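Local coordinates for protein neural cell adhesion molecule 1, 140 kDa isoform (Homo sapiens, PDB 2E3V) that probably mediates adhesion between cells as a membrane glycoprotein, here represented by its first fibronectin type III domain, at residues E17-T22 with K102-R107. Numbering follows the deposited sequence. Where two conformers were deposited one is given.
Unlike the reference sequence in segment 102-107: Arg107 (reference Gly).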
loop_
_atom_site.group_PDB
_atom_site.type_symbol
_atom_site.label_atom_id
_atom_site.label_comp_id
_atom_site.label_asym_id
_atom_site.label_seq_id
_atom_site.Cartn_x
_atom_site.Cartn_y
_atom_site.Cartn_z
ATOM N N GLU A 17 -8.686 1.711 -4.382
ATOM C CA GLU A 17 -9.330 2.523 -5.389
ATOM C C GLU A 17 -8.284 2.892 -6.423
ATOM O O GLU A 17 -7.441 3.755 -6.170
ATOM C CB GLU A 17 -10.019 3.764 -4.791
ATOM C CG GLU A 17 -11.232 3.413 -3.928
ATOM C CD GLU A 17 -12.273 2.578 -4.669
ATOM O OE1 GLU A 17 -12.653 2.953 -5.800
ATOM O OE2 GLU A 17 -12.712 1.543 -4.118
ATOM N N PRO A 18 -8.308 2.201 -7.577
ATOM C CA PRO A 18 -7.334 2.503 -8.603
ATOM C C PRO A 18 -7.790 3.611 -9.549
ATOM O O PRO A 18 -8.980 3.734 -9.854
ATOM C CB PRO A 18 -7.211 1.179 -9.356
ATOM C CG PRO A 18 -8.559 0.557 -9.251
ATOM C CD PRO A 18 -9.214 1.104 -7.983
ATOM N N TYR A 19 -6.834 4.426 -9.975
ATOM C CA TYR A 19 -7.070 5.439 -10.986
ATOM C C TYR A 19 -6.178 5.054 -12.154
ATOM O O TYR A 19 -5.840 3.882 -12.272
ATOM C CB TYR A 19 -6.824 6.832 -10.415
ATOM C CG TYR A 19 -7.773 7.082 -9.266
ATOM C CD1 TYR A 19 -9.075 7.512 -9.502
ATOM C CD2 TYR A 19 -7.389 6.825 -7.949
ATOM C CE1 TYR A 19 -9.967 7.715 -8.454
ATOM C CE2 TYR A 19 -8.273 7.021 -6.892
ATOM C CZ TYR A 19 -9.560 7.472 -7.155
ATOM O OH TYR A 19 -10.447 7.684 -6.121
ATOM N N SER A 20 -5.807 5.984 -13.025
ATOM C CA SER A 20 -5.013 5.595 -14.192
ATOM C C SER A 20 -3.511 5.413 -13.904
ATOM O O SER A 20 -2.895 4.488 -14.427
ATOM C CB SER A 20 -5.272 6.515 -15.393
ATOM O OG SER A 20 -4.994 7.871 -15.099
ATOM N N SER A 21 -2.930 6.274 -13.077
ATOM C CA SER A 21 -1.502 6.173 -12.763
ATOM C C SER A 21 -1.249 6.102 -11.258
ATOM O O SER A 21 -0.098 6.108 -10.799
ATOM C CB SER A 21 -0.721 7.340 -13.392
ATOM O OG SER A 21 -0.991 8.564 -12.725
ATOM N N THR A 22 -2.335 6.037 -10.495
ATOM C CA THR A 22 -2.252 6.012 -9.046
ATOM C C THR A 22 -3.268 5.029 -8.485
ATOM O O THR A 22 -4.218 4.637 -9.176
ATOM C CB THR A 22 -2.524 7.404 -8.406
ATOM O OG1 THR A 22 -3.880 7.792 -8.654
ATOM C CG2 THR A 22 -1.573 8.483 -8.923
ATOM N N LYS A 102 -6.385 -3.244 -10.749
ATOM C CA LYS A 102 -6.030 -2.925 -12.117
ATOM C C LYS A 102 -6.285 -1.438 -12.297
ATOM O O LYS A 102 -7.378 -0.949 -12.023
ATOM C CB LYS A 102 -6.826 -3.763 -13.118
ATOM C CG LYS A 102 -6.460 -3.484 -14.575
ATOM C CD LYS A 102 -7.159 -4.434 -15.537
ATOM C CE LYS A 102 -6.794 -4.094 -16.972
ATOM N NZ LYS A 102 -7.257 -5.132 -17.934
ATOM N N THR A 103 -5.260 -0.721 -12.744
ATOM C CA THR A 103 -5.398 0.703 -12.985
ATOM C C THR A 103 -6.343 0.933 -14.163
ATOM O O THR A 103 -6.421 0.113 -15.086
ATOM C CB THR A 103 -4.040 1.352 -13.288
ATOM O OG1 THR A 103 -3.383 0.591 -14.302
ATOM C CG2 THR A 103 -3.158 1.396 -12.027
ATOM N N GLN A 104 -7.064 2.046 -14.113
ATOM C CA GLN A 104 -8.016 2.413 -15.152
ATOM C C GLN A 104 -7.292 2.937 -16.397
ATOM O O GLN A 104 -6.098 3.252 -16.338
ATOM C CB GLN A 104 -8.951 3.498 -14.614
ATOM C CG GLN A 104 -9.757 3.097 -13.378
ATOM C CD GLN A 104 -10.525 4.260 -12.762
ATOM O OE1 GLN A 104 -10.437 5.398 -13.222
ATOM N NE2 GLN A 104 -11.284 3.973 -11.711
ATOM N N PRO A 105 -8.001 3.013 -17.542
ATOM C CA PRO A 105 -7.375 3.713 -18.655
ATOM C C PRO A 105 -7.379 5.214 -18.370
ATOM O O PRO A 105 -8.130 5.676 -17.502
ATOM C CB PRO A 105 -8.291 3.389 -19.841
ATOM C CG PRO A 105 -9.609 3.065 -19.239
ATOM C CD PRO A 105 -9.328 2.467 -17.893
ATOM N N VAL A 106 -6.537 5.963 -19.073
ATOM C CA VAL A 106 -6.517 7.417 -18.935
ATOM C C VAL A 106 -7.919 7.937 -19.258
ATOM O O VAL A 106 -8.455 7.675 -20.339
ATOM C CB VAL A 106 -5.438 8.064 -19.835
ATOM C CG1 VAL A 106 -5.537 9.585 -19.803
ATOM C CG2 VAL A 106 -4.047 7.610 -19.391
ATOM N N ARG A 107 -8.518 8.640 -18.298
ATOM C CA ARG A 107 -9.897 9.118 -18.432
ATOM C C ARG A 107 -10.073 10.078 -19.607
ATOM O O ARG A 107 -9.150 10.815 -19.968
ATOM C CB ARG A 107 -10.397 9.746 -17.120
ATOM C CG ARG A 107 -9.818 11.121 -16.787
ATOM C CD ARG A 107 -10.078 11.516 -15.336
ATOM N NE ARG A 107 -11.501 11.568 -14.997
ATOM C CZ ARG A 107 -11.975 11.832 -13.781
ATOM N NH1 ARG A 107 -11.146 12.070 -12.772
ATOM N NH2 ARG A 107 -13.283 11.856 -13.569
HETATM O O HOH W 1 -7.098 9.730 -15.463
#
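Gln104 N donates to Tyr19 O over 2.9 Å, the one hydrogen bond between 17-22 and 102-107; its N-H···O angle is 150°, and the donor stands 55° out of the carbonyl plane. Thr103 CB sits 3.3 Å from Tyr19 O. Gln104 CG lies anti to its own carbonyl carbon (chi1 -59°), and the extended chain beyond carries the amide over Pro18 O. Although NE2 comes within 3.0 Å of Pro18 O, the angle is too poor for a hydrogen bond. Ser20 continues the contact with a CA-H···O approach to Gln104 O at 3.4 Å, while its CB faces Pro105 O. A water 2.8 Å from Ser20 OG reaches Arg107 N only weakly. Pro18 CG rests 3.4 Å from Lys102 O.

In this fibronectin type III beta-sandwich, the contact joins the turn between strands 12-18 and 23-28 of one sheet to the segment leaving strand 91-102 of the other. A backbone hydrogen bond from Tyr19 N to Thr22 O, 2.7 Å, closes that turn. OG1 of the buried Thr103 is hydrogen-bonded to Lys75 O and Thr78 N. Backbone hydrogen bonds pair Ser21 with Leu74 and Gln104 with Glu77, tying both segments to the loop before strand 79-88.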